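PDB 2QN0: neurotoxin from Clostridium botulinum, which probably acts as a zinc-dependent endoprotease, the light chain of the type C neurotoxin, that cleaves neuronal SNARE proteins. Local coordinates for residues Lys302-Ile307 / Gln324-Lys329. Residues are numbered along the deposited sequence; the frame is centred on the assembly and turned at random.
Sequences KRLNSI and QKLIRK
With CG anti to its own carbonyl carbon (chi1 -68°) and the chain then running on extended to CD1 (chi2 177°), L304 directs one methyl group at L326 and the other at I327 of the facing helix. The contact is a small helix-helix packing within the clostridial neurotoxin zinc protease fold, between the C-terminal part of helix 283-304 and the end of helix 319-330. L304 works as a fork. Its CD2 branch meets the side chain of L326, where CD1 lies 4.1 Å from L304 CD2 and CB of L326 is nearly as close to that same methyl. The other branch, L304 CD1, comes to 4.1 Å from CG1 of I327, so that neighbouring residues on one helix receive the two arms of a single leucine. In both pairs the side chains cross at a slant. The CB of I327 does not point at L304; it is the CG1 branch that brings this residue into contact.

The two backbones stay well apart, 8.1 Å between CA of L304 and CA of I327, and the segments bury only 114 Å² between them. All three touching residues are nevertheless buried; F127 of strand 126-128 lies against both L304 and L326, and P117 also touches L326. The centre of the contact lies about 26 Å from the centre of the chain.

N305, next in the chain, is held by a hydrogen bond from V340 N to its OD1. The turn is also tied back on itself: K302 O accepts a hydrogen bond from the backbone N of N305, 3.1 Å away, on one face of its carbonyl plane, while S306 OG donates to K302 O from the opposite face, 2.9 Å away and tilted 31° from that plane.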
loop_
_atom_site.group_PDB
_atom_site.type_symbol
_atom_site.label_atom_id
_atom_site.label_comp_id
_atom_site.label_asym_id
_atom_site.label_seq_id
_atom_site.Cartn_x
_atom_site.Cartn_y
_atom_site.Cartn_z
ATOM N N LYS A 302 6.281 21.949 -16.590
ATOM C CA LYS A 302 6.762 22.293 -17.923
ATOM C C LYS A 302 6.083 21.398 -18.957
ATOM O O LYS A 302 5.661 21.865 -20.016
ATOM C CB LYS A 302 8.280 22.117 -18.002
ATOM C CG LYS A 302 8.853 22.310 -19.394
ATOM C CD LYS A 302 10.355 22.071 -19.412
ATOM C CE LYS A 302 10.919 22.240 -20.813
ATOM N NZ LYS A 302 10.655 23.606 -21.350
ATOM N N ARG A 303 5.981 20.108 -18.648
ATOM C CA ARG A 303 5.337 19.171 -19.559
ATOM C C ARG A 303 3.886 19.583 -19.774
ATOM O O ARG A 303 3.403 19.596 -20.905
ATOM C CB ARG A 303 5.391 17.743 -18.997
ATOM C CG ARG A 303 6.735 17.038 -19.162
ATOM C CD ARG A 303 6.731 15.686 -18.451
ATOM N NE ARG A 303 7.987 14.953 -18.601
ATOM C CZ ARG A 303 8.259 14.112 -19.596
ATOM N NH1 ARG A 303 7.364 13.886 -20.549
ATOM N NH2 ARG A 303 9.426 13.484 -19.630
ATOM N N LEU A 304 3.196 19.932 -18.691
ATOM C CA LEU A 304 1.795 20.326 -18.787
ATOM C C LEU A 304 1.581 21.548 -19.675
ATOM O O LEU A 304 0.476 21.774 -20.173
ATOM C CB LEU A 304 1.215 20.578 -17.394
ATOM C CG LEU A 304 1.071 19.326 -16.515
ATOM C CD1 LEU A 304 0.553 19.716 -15.142
ATOM C CD2 LEU A 304 0.122 18.324 -17.190
ATOM N N ASN A 305 2.632 22.335 -19.878
ATOM C CA ASN A 305 2.530 23.512 -20.734
ATOM C C ASN A 305 2.925 23.158 -22.163
ATOM O O ASN A 305 2.896 24.015 -23.046
ATOM C CB ASN A 305 3.458 24.634 -20.248
ATOM C CG ASN A 305 3.026 25.230 -18.929
ATOM O OD1 ASN A 305 1.849 25.515 -18.714
ATOM N ND2 ASN A 305 3.989 25.442 -18.039
ATOM N N SER A 306 3.283 21.897 -22.392
ATOM C CA SER A 306 3.733 21.465 -23.714
ATOM C C SER A 306 2.972 20.315 -24.367
ATOM O O SER A 306 3.315 19.906 -25.476
ATOM C CB SER A 306 5.209 21.065 -23.635
ATOM O OG SER A 306 5.956 22.014 -22.893
ATOM N N ILE A 307 1.949 19.786 -23.703
ATOM C CA ILE A 307 1.219 18.653 -24.269
ATOM C C ILE A 307 0.473 18.955 -25.565
ATOM O O ILE A 307 -0.384 19.836 -25.611
ATOM C CB ILE A 307 0.203 18.069 -23.264
ATOM C CG1 ILE A 307 0.878 17.821 -21.911
ATOM C CG2 ILE A 307 -0.347 16.760 -23.807
ATOM C CD1 ILE A 307 2.048 16.849 -21.969
ATOM N N GLN A 324 -5.999 19.305 -16.589
ATOM C CA GLN A 324 -6.675 19.867 -15.423
ATOM C C GLN A 324 -6.631 18.935 -14.214
ATOM O O GLN A 324 -6.451 19.385 -13.082
ATOM C CB GLN A 324 -8.128 20.200 -15.761
ATOM C CG GLN A 324 -8.276 21.354 -16.739
ATOM C CD GLN A 324 -7.591 22.618 -16.246
ATOM O OE1 GLN A 324 -7.848 23.081 -15.135
ATOM N NE2 GLN A 324 -6.715 23.180 -17.073
ATOM N N LYS A 325 -6.804 17.639 -14.452
ATOM C CA LYS A 325 -6.770 16.667 -13.362
ATOM C C LYS A 325 -5.391 16.640 -12.708
ATOM O O LYS A 325 -5.272 16.577 -11.482
ATOM C CB LYS A 325 -7.120 15.267 -13.880
ATOM C CG LYS A 325 -8.583 15.097 -14.270
ATOM C CD LYS A 325 -8.895 13.661 -14.685
ATOM C CE LYS A 325 -10.383 13.496 -14.992
ATOM N NZ LYS A 325 -10.734 12.102 -15.387
ATOM N N LEU A 326 -4.350 16.689 -13.531
ATOM C CA LEU A 326 -2.984 16.662 -13.018
ATOM C C LEU A 326 -2.626 17.968 -12.308
ATOM O O LEU A 326 -1.878 17.963 -11.330
ATOM C CB LEU A 326 -2.015 16.358 -14.159
ATOM C CG LEU A 326 -2.240 14.950 -14.730
ATOM C CD1 LEU A 326 -1.557 14.798 -16.077
ATOM C CD2 LEU A 326 -1.718 13.915 -13.739
ATOM N N ILE A 327 -3.162 19.084 -12.794
ATOM C CA ILE A 327 -2.914 20.372 -12.152
ATOM C C ILE A 327 -3.464 20.310 -10.726
ATOM O O ILE A 327 -2.828 20.782 -9.783
ATOM C CB ILE A 327 -3.603 21.525 -12.923
ATOM C CG1 ILE A 327 -2.858 21.781 -14.236
ATOM C CG2 ILE A 327 -3.652 22.780 -12.056
ATOM C CD1 ILE A 327 -3.558 22.752 -15.173
ATOM N N ARG A 328 -4.646 19.713 -10.567
ATOM C CA ARG A 328 -5.253 19.584 -9.245
ATOM C C ARG A 328 -4.461 18.619 -8.359
ATOM O O ARG A 328 -4.288 18.861 -7.166
ATOM C CB ARG A 328 -6.704 19.096 -9.351
ATOM C CG ARG A 328 -7.683 20.127 -9.909
ATOM C CD ARG A 328 -9.132 19.693 -9.684
ATOM N NE ARG A 328 -9.513 18.521 -10.474
ATOM C CZ ARG A 328 -9.926 18.566 -11.738
ATOM N NH1 ARG A 328 -10.017 19.725 -12.374
ATOM N NH2 ARG A 328 -10.260 17.445 -12.366
ATOM N N LYS A 329 -3.991 17.521 -8.944
ATOM C CA LYS A 329 -3.215 16.525 -8.206
ATOM C C LYS A 329 -1.990 17.144 -7.531
ATOM O O LYS A 329 -1.783 17.003 -6.325
ATOM C CB LYS A 329 -2.733 15.422 -9.153
ATOM C CG LYS A 329 -1.721 14.462 -8.528
ATOM C CD LYS A 329 -1.153 13.498 -9.560
ATOM C CE LYS A 329 -0.097 12.584 -8.942
ATOM N NZ LYS A 329 0.596 11.762 -9.978
#